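Local coordinates for lectin (Pleurotus ostreatus, PDB 6T0Q), which probably binds galactose and N-acetylgalactosamine sugars through calcium-dependent sites carried on all-beta carbohydrate-binding modules, at residues W35-E40 / S123-M128; T145-K150 / A173-A178; R216-T221 / I277-G282. All coordinates share one frame; numbering follows the deposited sequence.

Along the chain the three contacts come in series, contact 1 closing before contact 2 opens and contact 2 before contact 3. Contacts 1 and 2 are neighbours, their centres about 8 Å apart, and are joined because strands 34-37 and 174-178 pair antiparallel: Trp35 O to Gln176 N is 2.7 Å and Trp37 O to Ala174 N is 2.8 Å, both probable hydrogen bonds. Contact 3 lies on the opposite side of the chain's centre, about 48 Å from contact 1 between centres, where strands 214-222 and 273-281 share a sheet. Contacts 1 and 3 each hold ligands of a separate calcium ion, so the protein carries two distant metal sites, each formed by strand ends and the loops beside them.

Contact 1: residues W35-E40 / S123-M128; sequences WIWTGE and SPAGIM. With CA (calcium ion), chain F.
Ile36 and Ile127 form a single antiparallel bridge of the hydrogen-bonded type. Ile36 N reaches Ile127 O at 2.8 Å and Ile127 N reaches Ile36 O at 3.0 Å, both with 158° at the hydrogen. The strand segments 35-37 and 126-128 splay at 137°, and the pairing spans this one bridge.

Apolar and CH-pi contacts extend it on both sides. Met128 CE sits over one face of the Trp35 indole, 3.6 Å from the centroid of the five-membered ring; the chain bends at chi3 (-82°), which carries CE over that ring, and SD above the same face makes a Met-aromatic contact. Ala125 CB lies over the centre of the Trp37 ring, 3.4 Å from Trp37 CE2. On the other side of the strand pair from the two indoles, Ile36 CG1 meets Ile127 CG1 at 3.6 Å.

Metal bonds begin just before the bridge. Ser123 OG and Pro124 O each bind the calcium ion at 2.5 Å, beside a water; Asp77, Asp78 and Asn118 complete the site.

The calcium loop runs into this buried strand start, which two backbone bonds and CH-pi contacts at Trp35 and Trp37 hold, probably helping to place the Pro124 carbonyl.

Contact 2: residues T145-K150 / A173-A178; sequences TDESWK and AAVQGA
Ala173 N gives Trp149 O a nearly straight hydrogen bond, 2.8 Å long with 178° at the hydrogen, although neither residue belongs to a regular strand pair here. The motif on the Trp149 side is a type I beta turn from Asp146 to Trp149, closed by Trp149 N to Asp146 O. It lies in the loop between strands 140-144 and 150-151 of the beta fold, and the contact joins it to the start of strand 174-178, which pairs with strand 34-37.

Asp146 braces the turn from within: OD1 takes Ser148 N from above the carboxylate plane, an Asx turn, and Ser148 OG through its syn lone pair at 2.5 Å. One oxygen thus holds two donors of the same residue.

Across the contact, Ala173 CB points into the turn, 3.5 Å from Trp149 O and 4.2 Å from Trp149 CB. The indole itself leads away into the protein, where Trp149 NE1 bonds Val144 O and the ring packs on Phe55 and Ile114.

Nearer the surface, Glu147 and Val175 run side by side, pointing the same way. A bend at chi2 (-77°) sets Glu147 CD, and Glu147 OE1 rests 3.7 Å from Val175 CG2.

Contact 3: residues R216-T221 / I277-G282; sequences RAFRKT and INATNG. With CA (calcium ion), chain G; NAG (2-acetamido-2-deoxy-beta-D-glucopyranose), chain B.
Phe218 and Ile277 face each other as an antiparallel hydrogen-bonded pair, with Phe218 N to Ile277 O and Ile277 N to Phe218 O both 2.8 Å. Arg216 and Ala279 repeat the pattern, Arg216 N meeting Ala279 O at 2.8 Å and Ala279 N meeting Arg216 O at 2.9 Å. Between them Ala217 and Asn278 form a non-hydrogen-bonded pair, and Ala217 CA comes within 3.1 Å of Ile277 O, a CA-H...O contact.

The side chains of Phe218, Ile277 and Ala279 share one face of the sheet, where Arg216 also begins before its end leads away to a salt bridge with Asp205. Phe218 CE1 approaches Ala279 CB obliquely to 4.1 Å, while Ile277 O lies at the ring edge. Strand 199-202 packs against this face, Ile201 on Phe218 and Trp202 on Ala279.

Asn278 and Ala217 take the other face. Asn278 CG is anti to the backbone N (chi1 166°), and the amide end leans nearer to strand 214-222; its ND2 is bonded covalently to C1 of a 2-acetamido-2-deoxy-beta-D-glucopyranose: an N-linked glycan in an Asn-Ala-Thr sequon.

Farther out, Asn281 OD1 binds the calcium ion at 2.6 Å, with Asp239, Asp240, Gly283 and Pro285 supplying the other protein ligands. The arrangement is an antiparallel beta-sheet module, glycosylated on a strand and leading at its end into a calcium site whose Gly283 also binds N-acetyl-D-galactosamine, consistent with calcium-dependent sugar recognition.

Contact 1: residues W35-E40 / S123-M128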
ATOM      1  N   TRP A  35      -4.332 -42.860  -4.303  1.00 16.80           N
ATOM      2  CA  TRP A  35      -4.561 -42.681  -5.732  1.00 17.34           C
ATOM      3  C   TRP A  35      -6.034 -42.929  -6.043  1.00 20.81           C
ATOM      4  O   TRP A  35      -6.612 -43.910  -5.565  1.00 19.69           O
ATOM      5  CB  TRP A  35      -3.700 -43.668  -6.526  1.00 15.14           C
ATOM      6  CG  TRP A  35      -2.233 -43.409  -6.416  1.00 16.56           C
ATOM      7  CD1 TRP A  35      -1.339 -44.032  -5.585  1.00 19.25           C
ATOM      8  CD2 TRP A  35      -1.484 -42.456  -7.176  1.00 17.55           C
ATOM      9  NE1 TRP A  35      -0.075 -43.509  -5.781  1.00 18.30           N
ATOM     10  CE2 TRP A  35      -0.142 -42.540  -6.751  1.00 18.92           C
ATOM     11  CE3 TRP A  35      -1.824 -41.529  -8.171  1.00 17.64           C
ATOM     12  CZ2 TRP A  35       0.864 -41.732  -7.288  1.00 22.66           C
ATOM     13  CZ3 TRP A  35      -0.820 -40.723  -8.704  1.00 23.19           C
ATOM     14  CH2 TRP A  35       0.503 -40.833  -8.260  1.00 18.70           C
ATOM     15  N   ILE A  36      -6.648 -42.066  -6.855  1.00 17.94           N
ATOM     16  CA  ILE A  36      -8.029 -42.318  -7.250  1.00 19.58           C
ATOM     17  C   ILE A  36      -8.179 -42.215  -8.759  1.00 22.54           C
ATOM     18  O   ILE A  36      -7.437 -41.497  -9.444  1.00 18.63           O
ATOM     19  CB  ILE A  36      -9.037 -41.381  -6.555  1.00 18.39           C
ATOM     20  CG1 ILE A  36      -8.751 -39.915  -6.895  1.00 18.37           C
ATOM     21  CG2 ILE A  36      -9.051 -41.642  -5.051  1.00 19.65           C
ATOM     22  CD1 ILE A  36      -9.757 -38.939  -6.246  1.00 20.74           C
ATOM     23  N   TRP A  37      -9.149 -42.962  -9.268  1.00 19.50           N
ATOM     24  CA  TRP A  37      -9.615 -42.835 -10.640  1.00 18.13           C
ATOM     25  C   TRP A  37     -11.100 -43.192 -10.620  1.00 22.13           C
ATOM     26  O   TRP A  37     -11.755 -43.095  -9.574  1.00 20.37           O
ATOM     27  CB  TRP A  37      -8.739 -43.697 -11.577  1.00 14.78           C
ATOM     28  CG  TRP A  37      -8.897 -43.337 -13.022  1.00 18.58           C
ATOM     29  CD1 TRP A  37      -9.513 -44.079 -13.992  1.00 21.24           C
ATOM     30  CD2 TRP A  37      -8.465 -42.122 -13.660  1.00 15.62           C
ATOM     31  NE1 TRP A  37      -9.476 -43.411 -15.192  1.00 18.71           N
ATOM     32  CE2 TRP A  37      -8.839 -42.208 -15.016  1.00 19.36           C
ATOM     33  CE3 TRP A  37      -7.786 -40.976 -13.215  1.00 17.95           C
ATOM     34  CZ2 TRP A  37      -8.560 -41.191 -15.940  1.00 18.06           C
ATOM     35  CZ3 TRP A  37      -7.503 -39.963 -14.137  1.00 19.22           C
ATOM     36  CH2 TRP A  37      -7.894 -40.082 -15.485  1.00 21.69           C
ATOM     37  N   THR A  38     -11.636 -43.615 -11.767  1.00 21.86           N
ATOM     38  CA  THR A  38     -13.072 -43.841 -11.908  1.00 20.65           C
ATOM     39  C   THR A  38     -13.501 -45.262 -11.579  1.00 24.02           C
ATOM     40  O   THR A  38     -14.669 -45.481 -11.246  1.00 24.02           O
ATOM     41  CB  THR A  38     -13.526 -43.547 -13.341  1.00 25.60           C
ATOM     42  OG1 THR A  38     -12.814 -44.393 -14.249  1.00 43.69           O
ATOM     43  CG2 THR A  38     -13.304 -42.073 -13.700  1.00 22.44           C
ATOM     44  N   GLY A  39     -12.620 -46.243 -11.721  1.00 20.61           N
ATOM     45  CA  GLY A  39     -13.061 -47.617 -11.620  1.00 21.77           C
ATOM     46  C   GLY A  39     -13.639 -48.176 -12.899  1.00 26.25           C
ATOM     47  O   GLY A  39     -14.190 -49.284 -12.881  1.00 21.53           O
ATOM     48  N   GLU A  40     -13.525 -47.447 -14.016  1.00 22.47           N
ATOM     49  CA  GLU A  40     -13.919 -48.005 -15.307  1.00 28.30           C
ATOM     50  C   GLU A  40     -13.222 -49.336 -15.567  1.00 29.13           C
ATOM     51  O   GLU A  40     -13.811 -50.245 -16.158  1.00 26.14           O
ATOM     52  CB  GLU A  40     -13.634 -46.995 -16.417  1.00 25.15           C
ATOM     53  CG  GLU A  40     -14.702 -45.884 -16.437  1.00 25.71           C
ATOM     54  CD  GLU A  40     -14.263 -44.662 -17.215  1.00 28.43           C
ATOM     55  OE1 GLU A  40     -13.423 -43.889 -16.698  1.00 23.91           O
ATOM     56  OE2 GLU A  40     -14.751 -44.477 -18.349  1.00 28.28           O
ATOM     57  N   SER A 123      -2.849 -48.152 -20.107  1.00 20.47           N
ATOM     58  CA  SER A 123      -1.918 -47.845 -19.032  1.00 22.38           C
ATOM     59  C   SER A 123      -2.692 -47.477 -17.770  1.00 20.17           C
ATOM     60  O   SER A 123      -3.883 -47.156 -17.839  1.00 19.93           O
ATOM     61  CB  SER A 123      -0.979 -46.691 -19.428  1.00 19.39           C
ATOM     62  OG  SER A 123      -1.645 -45.437 -19.354  1.00 21.66           O
ATOM     63  N   PRO A 124      -2.060 -47.534 -16.598  1.00 20.37           N
ATOM     64  CA  PRO A 124      -2.770 -47.151 -15.370  1.00 22.49           C
ATOM     65  C   PRO A 124      -3.083 -45.661 -15.371  1.00 23.83           C
ATOM     66  O   PRO A 124      -2.479 -44.873 -16.097  1.00 20.54           O
ATOM     67  CB  PRO A 124      -1.796 -47.524 -14.244  1.00 22.61           C
ATOM     68  CG  PRO A 124      -0.453 -47.656 -14.889  1.00 22.35           C
ATOM     69  CD  PRO A 124      -0.690 -48.026 -16.334  1.00 18.74           C
ATOM     70  N   ALA A 125      -4.062 -45.279 -14.554  1.00 17.62           N
ATOM     71  CA  ALA A 125      -4.472 -43.881 -14.457  1.00 20.49           C
ATOM     72  C   ALA A 125      -4.784 -43.555 -13.007  1.00 19.05           C
ATOM     73  O   ALA A 125      -5.393 -44.365 -12.307  1.00 17.01           O
ATOM     74  CB  ALA A 125      -5.716 -43.593 -15.322  1.00 17.12           C
ATOM     75  N   GLY A 126      -4.387 -42.370 -12.561  1.00 19.94           N
ATOM     76  CA  GLY A 126      -4.641 -42.018 -11.176  1.00 21.69           C
ATOM     77  C   GLY A 126      -4.225 -40.608 -10.823  1.00 23.01           C
ATOM     78  O   GLY A 126      -3.338 -40.033 -11.465  1.00 21.01           O
ATOM     79  N   ILE A 127      -4.875 -40.025  -9.821  1.00 17.75           N
ATOM     80  CA  ILE A 127      -4.427 -38.765  -9.249  1.00 16.68           C
ATOM     81  C   ILE A 127      -4.302 -38.958  -7.747  1.00 19.90           C
ATOM     82  O   ILE A 127      -5.034 -39.745  -7.134  1.00 18.85           O
ATOM     83  CB  ILE A 127      -5.364 -37.571  -9.572  1.00 24.14           C
ATOM     84  CG1 ILE A 127      -6.754 -37.819  -9.021  1.00 30.13           C
ATOM     85  CG2 ILE A 127      -5.403 -37.278 -11.092  1.00 25.83           C
ATOM     86  CD1 ILE A 127      -7.601 -36.563  -8.929  1.00 36.88           C
ATOM     87  N   MET A 128      -3.368 -38.227  -7.155  1.00 18.33           N
ATOM     88  CA  MET A 128      -3.125 -38.280  -5.724  1.00 19.42           C
ATOM     89  C   MET A 128      -2.806 -36.874  -5.248  1.00 19.54           C
ATOM     90  O   MET A 128      -2.047 -36.158  -5.902  1.00 21.22           O
ATOM     91  CB  MET A 128      -1.959 -39.222  -5.383  1.00 18.33           C
ATOM     92  CG  MET A 128      -1.406 -39.023  -3.961  1.00 22.39           C
ATOM     93  SD  MET A 128       0.016 -40.076  -3.574  1.00 24.35           S
ATOM     94  CE  MET A 128      -0.825 -41.584  -3.142  1.00 19.45           C
TER
HETATM   95 CA    CA F 403      -1.300 -43.453 -17.804  1.00 28.90          CA
HETATM   96  O   HOH W   1       1.174 -43.377 -18.953  1.00 28.47           O

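Contact 2: residues T145-K150 / A173-A178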
ATOM      1  N   THR A 145      -7.010 -37.069  -1.344  1.00 21.91           N
ATOM      2  CA  THR A 145      -7.834 -37.785  -2.310  1.00 22.96           C
ATOM      3  C   THR A 145      -8.140 -39.183  -1.775  1.00 22.14           C
ATOM      4  O   THR A 145      -7.238 -39.883  -1.302  1.00 19.87           O
ATOM      5  CB  THR A 145      -7.101 -37.891  -3.651  1.00 19.69           C
ATOM      6  OG1 THR A 145      -5.733 -38.238  -3.407  1.00 19.67           O
ATOM      7  CG2 THR A 145      -7.153 -36.567  -4.411  1.00 17.48           C
ATOM      8  N   ASP A 146      -9.407 -39.588  -1.850  1.00 20.72           N
ATOM      9  CA  ASP A 146      -9.799 -40.949  -1.490  1.00 22.73           C
ATOM     10  C   ASP A 146     -11.196 -41.218  -2.051  1.00 24.66           C
ATOM     11  O   ASP A 146     -11.705 -40.456  -2.882  1.00 18.57           O
ATOM     12  CB  ASP A 146      -9.721 -41.166   0.032  1.00 17.61           C
ATOM     13  CG  ASP A 146     -10.654 -40.251   0.823  1.00 24.72           C
ATOM     14  OD1 ASP A 146     -11.600 -39.654   0.262  1.00 25.22           O
ATOM     15  OD2 ASP A 146     -10.426 -40.141   2.047  1.00 27.21           O
ATOM     16  N   GLU A 147     -11.824 -42.305  -1.581  1.00 22.63           N
ATOM     17  CA  GLU A 147     -13.123 -42.722  -2.099  1.00 23.27           C
ATOM     18  C   GLU A 147     -14.256 -41.779  -1.708  1.00 24.71           C
ATOM     19  O   GLU A 147     -15.382 -41.967  -2.186  1.00 27.18           O
ATOM     20  CB  GLU A 147     -13.453 -44.152  -1.627  1.00 20.38           C
ATOM     21  CG  GLU A 147     -13.836 -44.284  -0.142  1.00 27.08           C
ATOM     22  CD  GLU A 147     -12.636 -44.229   0.800  1.00 33.01           C
ATOM     23  OE1 GLU A 147     -11.491 -44.056   0.326  1.00 28.02           O
ATOM     24  OE2 GLU A 147     -12.837 -44.356   2.028  1.00 33.56           O
ATOM     25  N   SER A 148     -14.003 -40.771  -0.869  1.00 19.55           N
ATOM     26  CA  SER A 148     -15.049 -39.788  -0.595  1.00 27.46           C
ATOM     27  C   SER A 148     -15.133 -38.713  -1.672  1.00 27.54           C
ATOM     28  O   SER A 148     -16.083 -37.930  -1.669  1.00 26.03           O
ATOM     29  CB  SER A 148     -14.838 -39.136   0.781  1.00 28.18           C
ATOM     30  OG  SER A 148     -13.673 -38.322   0.790  1.00 26.93           O
ATOM     31  N   TRP A 149     -14.170 -38.653  -2.591  1.00 21.78           N
ATOM     32  CA  TRP A 149     -14.265 -37.725  -3.707  1.00 20.70           C
ATOM     33  C   TRP A 149     -15.294 -38.232  -4.712  1.00 22.69           C
ATOM     34  O   TRP A 149     -15.555 -39.433  -4.807  1.00 24.07           O
ATOM     35  CB  TRP A 149     -12.893 -37.561  -4.373  1.00 19.54           C
ATOM     36  CG  TRP A 149     -11.931 -36.746  -3.539  1.00 22.13           C
ATOM     37  CD1 TRP A 149     -11.598 -36.947  -2.228  1.00 23.31           C
ATOM     38  CD2 TRP A 149     -11.192 -35.591  -3.966  1.00 20.73           C
ATOM     39  NE1 TRP A 149     -10.699 -35.991  -1.812  1.00 21.22           N
ATOM     40  CE2 TRP A 149     -10.434 -35.145  -2.860  1.00 20.96           C
ATOM     41  CE3 TRP A 149     -11.115 -34.877  -5.171  1.00 21.15           C
ATOM     42  CZ2 TRP A 149      -9.597 -34.027  -2.925  1.00 20.57           C
ATOM     43  CZ3 TRP A 149     -10.280 -33.759  -5.236  1.00 23.23           C
ATOM     44  CH2 TRP A 149      -9.527 -33.354  -4.123  1.00 21.49           C
ATOM     45  N   LYS A 150     -15.897 -37.303  -5.454  1.00 18.37           N
ATOM     46  CA  LYS A 150     -16.836 -37.647  -6.513  1.00 24.25           C
ATOM     47  C   LYS A 150     -16.144 -37.594  -7.871  1.00 27.16           C
ATOM     48  O   LYS A 150     -15.207 -36.821  -8.079  1.00 22.82           O
ATOM     49  CB  LYS A 150     -18.044 -36.699  -6.505  1.00 22.26           C
ATOM     50  CG  LYS A 150     -18.954 -36.844  -5.271  1.00 25.35           C
ATOM     51  CD  LYS A 150     -19.291 -38.310  -5.006  1.00 29.43           C
ATOM     52  CE  LYS A 150     -20.501 -38.463  -4.060  1.00 37.51           C
ATOM     53  NZ  LYS A 150     -21.785 -37.962  -4.654  1.00 33.55           N
ATOM     54  N   ALA A 173     -15.356 -41.735  -6.369  1.00 19.73           N
ATOM     55  CA  ALA A 173     -14.080 -42.130  -6.956  1.00 19.29           C
ATOM     56  C   ALA A 173     -13.666 -43.512  -6.448  1.00 22.56           C
ATOM     57  O   ALA A 173     -14.052 -43.938  -5.355  1.00 20.60           O
ATOM     58  CB  ALA A 173     -12.999 -41.087  -6.621  1.00 15.22           C
ATOM     59  N   ALA A 174     -12.872 -44.226  -7.248  1.00 21.82           N
ATOM     60  CA  ALA A 174     -12.409 -45.563  -6.889  1.00 19.95           C
ATOM     61  C   ALA A 174     -10.912 -45.525  -6.596  1.00 20.31           C
ATOM     62  O   ALA A 174     -10.118 -45.075  -7.433  1.00 18.80           O
ATOM     63  CB  ALA A 174     -12.713 -46.580  -7.996  1.00 21.27           C
ATOM     64  N   VAL A 175     -10.536 -46.004  -5.408  1.00 19.33           N
ATOM     65  CA  VAL A 175      -9.141 -45.983  -4.978  1.00 19.47           C
ATOM     66  C   VAL A 175      -8.324 -46.926  -5.851  1.00 22.05           C
ATOM     67  O   VAL A 175      -8.679 -48.099  -6.028  1.00 20.91           O
ATOM     68  CB  VAL A 175      -9.036 -46.355  -3.491  1.00 22.91           C
ATOM     69  CG1 VAL A 175      -7.570 -46.601  -3.089  1.00 19.45           C
ATOM     70  CG2 VAL A 175      -9.666 -45.252  -2.623  1.00 19.58           C
ATOM     71  N   GLN A 176      -7.229 -46.407  -6.418  1.00 18.58           N
ATOM     72  CA  GLN A 176      -6.314 -47.187  -7.249  1.00 17.61           C
ATOM     73  C   GLN A 176      -5.106 -47.720  -6.491  1.00 20.99           C
ATOM     74  O   GLN A 176      -4.399 -48.589  -7.018  1.00 22.77           O
ATOM     75  CB  GLN A 176      -5.801 -46.339  -8.424  1.00 15.79           C
ATOM     76  CG  GLN A 176      -6.920 -45.818  -9.324  1.00 17.02           C
ATOM     77  CD  GLN A 176      -7.701 -46.952  -9.944  1.00 19.01           C
ATOM     78  OE1 GLN A 176      -7.150 -47.739 -10.721  1.00 21.82           O
ATOM     79  NE2 GLN A 176      -8.985 -47.057  -9.593  1.00 19.61           N
ATOM     80  N   GLY A 177      -4.838 -47.207  -5.299  1.00 22.68           N
ATOM     81  CA  GLY A 177      -3.689 -47.645  -4.527  1.00 22.45           C
ATOM     82  C   GLY A 177      -3.420 -46.660  -3.411  1.00 21.05           C
ATOM     83  O   GLY A 177      -4.054 -45.605  -3.310  1.00 19.69           O
ATOM     84  N   ALA A 178      -2.477 -47.034  -2.549  1.00 21.11           N
ATOM     85  CA  ALA A 178      -2.077 -46.188  -1.432  1.00 22.19           C
ATOM     86  C   ALA A 178      -0.660 -45.684  -1.667  1.00 21.86           C
ATOM     87  O   ALA A 178       0.018 -46.090  -2.613  1.00 25.74           O
ATOM     88  CB  ALA A 178      -2.167 -46.945  -0.094  1.00 21.61           C
TER

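Contact 3: residues R216-T221 / I277-G282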
ATOM      1  N   ARG A 216      24.609  -6.659   7.208  1.00 25.36           N
ATOM      2  CA  ARG A 216      23.996  -5.864   6.154  1.00 24.08           C
ATOM      3  C   ARG A 216      22.494  -6.095   6.187  1.00 26.11           C
ATOM      4  O   ARG A 216      22.040  -7.203   6.477  1.00 25.73           O
ATOM      5  CB  ARG A 216      24.534  -6.254   4.765  1.00 19.38           C
ATOM      6  CG  ARG A 216      26.061  -6.240   4.641  1.00 27.63           C
ATOM      7  CD  ARG A 216      26.591  -4.819   4.806  1.00 29.57           C
ATOM      8  NE  ARG A 216      28.037  -4.741   4.625  1.00 31.54           N
ATOM      9  CZ  ARG A 216      28.911  -4.545   5.609  1.00 38.46           C
ATOM     10  NH1 ARG A 216      28.493  -4.397   6.860  1.00 36.08           N
ATOM     11  NH2 ARG A 216      30.207  -4.481   5.335  1.00 40.91           N
ATOM     12  N   ALA A 217      21.720  -5.062   5.861  1.00 24.57           N
ATOM     13  CA  ALA A 217      20.269  -5.189   5.866  1.00 25.28           C
ATOM     14  C   ALA A 217      19.712  -5.129   4.450  1.00 28.52           C
ATOM     15  O   ALA A 217      20.291  -4.498   3.559  1.00 27.01           O
ATOM     16  CB  ALA A 217      19.610  -4.102   6.723  1.00 24.00           C
ATOM     17  N   PHE A 218      18.571  -5.802   4.262  1.00 23.38           N
ATOM     18  CA  PHE A 218      17.895  -5.929   2.976  1.00 22.39           C
ATOM     19  C   PHE A 218      16.393  -5.824   3.198  1.00 25.80           C
ATOM     20  O   PHE A 218      15.874  -6.354   4.183  1.00 26.27           O
ATOM     21  CB  PHE A 218      18.230  -7.270   2.304  1.00 21.94           C
ATOM     22  CG  PHE A 218      19.710  -7.502   2.141  1.00 20.66           C
ATOM     23  CD1 PHE A 218      20.451  -8.079   3.160  1.00 21.86           C
ATOM     24  CD2 PHE A 218      20.360  -7.114   0.979  1.00 19.60           C
ATOM     25  CE1 PHE A 218      21.817  -8.280   3.023  1.00 22.88           C
ATOM     26  CE2 PHE A 218      21.728  -7.300   0.833  1.00 24.43           C
ATOM     27  CZ  PHE A 218      22.458  -7.893   1.855  1.00 26.18           C
ATOM     28  N   ARG A 219      15.699  -5.144   2.281  1.00 21.57           N
ATOM     29  CA  ARG A 219      14.270  -4.893   2.419  1.00 21.23           C
ATOM     30  C   ARG A 219      13.556  -5.102   1.094  1.00 23.89           C
ATOM     31  O   ARG A 219      14.059  -4.709   0.037  1.00 24.39           O
ATOM     32  CB  ARG A 219      13.984  -3.462   2.903  1.00 21.71           C
ATOM     33  CG  ARG A 219      14.340  -3.192   4.351  1.00 24.78           C
ATOM     34  CD  ARG A 219      14.199  -1.700   4.671  1.00 27.82           C
ATOM     35  NE  ARG A 219      12.844  -1.201   4.421  1.00 25.79           N
ATOM     36  CZ  ARG A 219      11.856  -1.231   5.311  1.00 27.70           C
ATOM     37  NH1 ARG A 219      12.059  -1.743   6.524  1.00 22.91           N
ATOM     38  NH2 ARG A 219      10.663  -0.745   4.987  1.00 32.78           N
ATOM     39  N   LYS A 220      12.367  -5.693   1.163  1.00 24.03           N
ATOM     40  CA  LYS A 220      11.486  -5.823   0.009  1.00 27.95           C
ATOM     41  C   LYS A 220      10.046  -5.660   0.473  1.00 27.21           C
ATOM     42  O   LYS A 220       9.619  -6.324   1.423  1.00 22.87           O
ATOM     43  CB  LYS A 220      11.672  -7.174  -0.693  1.00 25.74           C
ATOM     44  CG  LYS A 220      10.706  -7.428  -1.853  1.00 27.46           C
ATOM     45  CD  LYS A 220      11.057  -6.594  -3.087  1.00 29.14           C
ATOM     46  CE  LYS A 220      10.087  -6.910  -4.223  1.00 30.85           C
ATOM     47  NZ  LYS A 220      10.354  -6.084  -5.418  1.00 27.54           N
ATOM     48  N   THR A 221       9.306  -4.775  -0.188  1.00 23.79           N
ATOM     49  CA  THR A 221       7.904  -4.537   0.123  1.00 24.89           C
ATOM     50  C   THR A 221       7.024  -5.035  -1.014  1.00 25.28           C
ATOM     51  O   THR A 221       7.331  -4.821  -2.187  1.00 23.29           O
ATOM     52  CB  THR A 221       7.647  -3.044   0.355  1.00 31.30           C
ATOM     53  OG1 THR A 221       8.397  -2.621   1.494  1.00 29.01           O
ATOM     54  CG2 THR A 221       6.156  -2.771   0.601  1.00 28.11           C
ATOM     55  N   ILE A 277      15.705  -8.371   6.115  1.00 22.07           N
ATOM     56  CA  ILE A 277      16.727  -9.353   6.439  1.00 25.00           C
ATOM     57  C   ILE A 277      17.937  -8.623   7.003  1.00 24.19           C
ATOM     58  O   ILE A 277      18.410  -7.648   6.411  1.00 23.27           O
ATOM     59  CB  ILE A 277      17.146 -10.176   5.205  1.00 23.16           C
ATOM     60  CG1 ILE A 277      15.950 -10.871   4.547  1.00 21.44           C
ATOM     61  CG2 ILE A 277      18.205 -11.199   5.588  1.00 25.66           C
ATOM     62  CD1 ILE A 277      16.322 -11.501   3.183  1.00 21.95           C
ATOM     63  N   ASN A 278      18.431  -9.087   8.137  1.00 20.94           N
ATOM     64  CA  ASN A 278      19.763  -8.732   8.610  1.00 22.34           C
ATOM     65  C   ASN A 278      20.650  -9.955   8.379  1.00 22.87           C
ATOM     66  O   ASN A 278      20.504 -10.972   9.060  1.00 23.93           O
ATOM     67  CB  ASN A 278      19.719  -8.305  10.078  1.00 26.08           C
ATOM     68  CG  ASN A 278      21.103  -8.238  10.726  1.00 29.86           C
ATOM     69  OD1 ASN A 278      22.126  -8.290  10.057  1.00 28.01           O
ATOM     70  ND2 ASN A 278      21.125  -8.113  12.047  1.00 32.06           N
ATOM     71  N   ALA A 279      21.553  -9.868   7.408  1.00 23.83           N
ATOM     72  CA  ALA A 279      22.449 -10.970   7.087  1.00 25.99           C
ATOM     73  C   ALA A 279      23.870 -10.572   7.450  1.00 25.74           C
ATOM     74  O   ALA A 279      24.260  -9.416   7.272  1.00 26.18           O
ATOM     75  CB  ALA A 279      22.360 -11.353   5.605  1.00 21.85           C
ATOM     76  N   THR A 280      24.643 -11.526   7.966  1.00 25.89           N
ATOM     77  CA  THR A 280      25.963 -11.242   8.515  1.00 23.89           C
ATOM     78  C   THR A 280      27.022 -12.106   7.852  1.00 24.49           C
ATOM     79  O   THR A 280      26.831 -13.312   7.663  1.00 24.86           O
ATOM     80  CB  THR A 280      25.987 -11.468  10.031  1.00 27.54           C
ATOM     81  OG1 THR A 280      25.036 -10.593  10.650  1.00 29.04           O
ATOM     82  CG2 THR A 280      27.388 -11.192  10.608  1.00 26.56           C
ATOM     83  N   ASN A 281      28.136 -11.477   7.494  1.00 24.44           N
ATOM     84  CA  ASN A 281      29.283 -12.169   6.934  1.00 25.37           C
ATOM     85  C   ASN A 281      30.368 -12.280   7.997  1.00 31.17           C
ATOM     86  O   ASN A 281      30.839 -11.263   8.515  1.00 30.39           O
ATOM     87  CB  ASN A 281      29.838 -11.441   5.713  1.00 22.76           C
ATOM     88  CG  ASN A 281      31.024 -12.173   5.105  1.00 25.83           C
ATOM     89  OD1 ASN A 281      31.125 -13.398   5.211  1.00 27.65           O
ATOM     90  ND2 ASN A 281      31.930 -11.427   4.477  1.00 27.74           N
ATOM     91  N   GLY A 282      30.766 -13.513   8.307  1.00 29.97           N
ATOM     92  CA  GLY A 282      31.895 -13.732   9.188  1.00 31.05           C
ATOM     93  C   GLY A 282      33.246 -13.595   8.524  1.00 36.72           C
ATOM     94  O   GLY A 282      34.267 -13.637   9.218  1.00 35.07           O
TER
HETATM   95 CA    CA G 404      31.147 -15.914   4.656  1.00 31.38          CA
HETATM   96  C1  NAG B   1      22.359  -8.086  12.781  1.00 38.73           C
HETATM   97  C2  NAG B   1      22.285  -7.216  14.024  1.00 44.83           C
HETATM   98  C3  NAG B   1      23.561  -7.364  14.832  1.00 53.29           C
HETATM   99  C4  NAG B   1      23.757  -8.820  15.228  1.00 52.15           C
HETATM  100  C5  NAG B   1      23.700  -9.751  14.013  1.00 45.13           C
HETATM  101  C6  NAG B   1      23.525 -11.196  14.425  1.00 41.55           C
HETATM  102  C7  NAG B   1      20.923  -5.183  14.059  1.00 46.15           C
HETATM  103  C8  NAG B   1      20.827  -3.741  13.662  1.00 43.54           C
HETATM  104  N2  NAG B   1      22.042  -5.820  13.699  1.00 39.74           N
HETATM  105  O3  NAG B   1      23.465  -6.555  15.997  1.00 56.53           O
HETATM  106  O4  NAG B   1      24.998  -8.691  15.804  1.00 60.33           O
HETATM  107  O5  NAG B   1      22.576  -9.456  13.163  1.00 39.38           O
HETATM  108  O6  NAG B   1      24.616 -11.997  14.000  1.00 55.49           O
HETATM  109  O7  NAG B   1      20.022  -5.751  14.675  1.00 46.86           O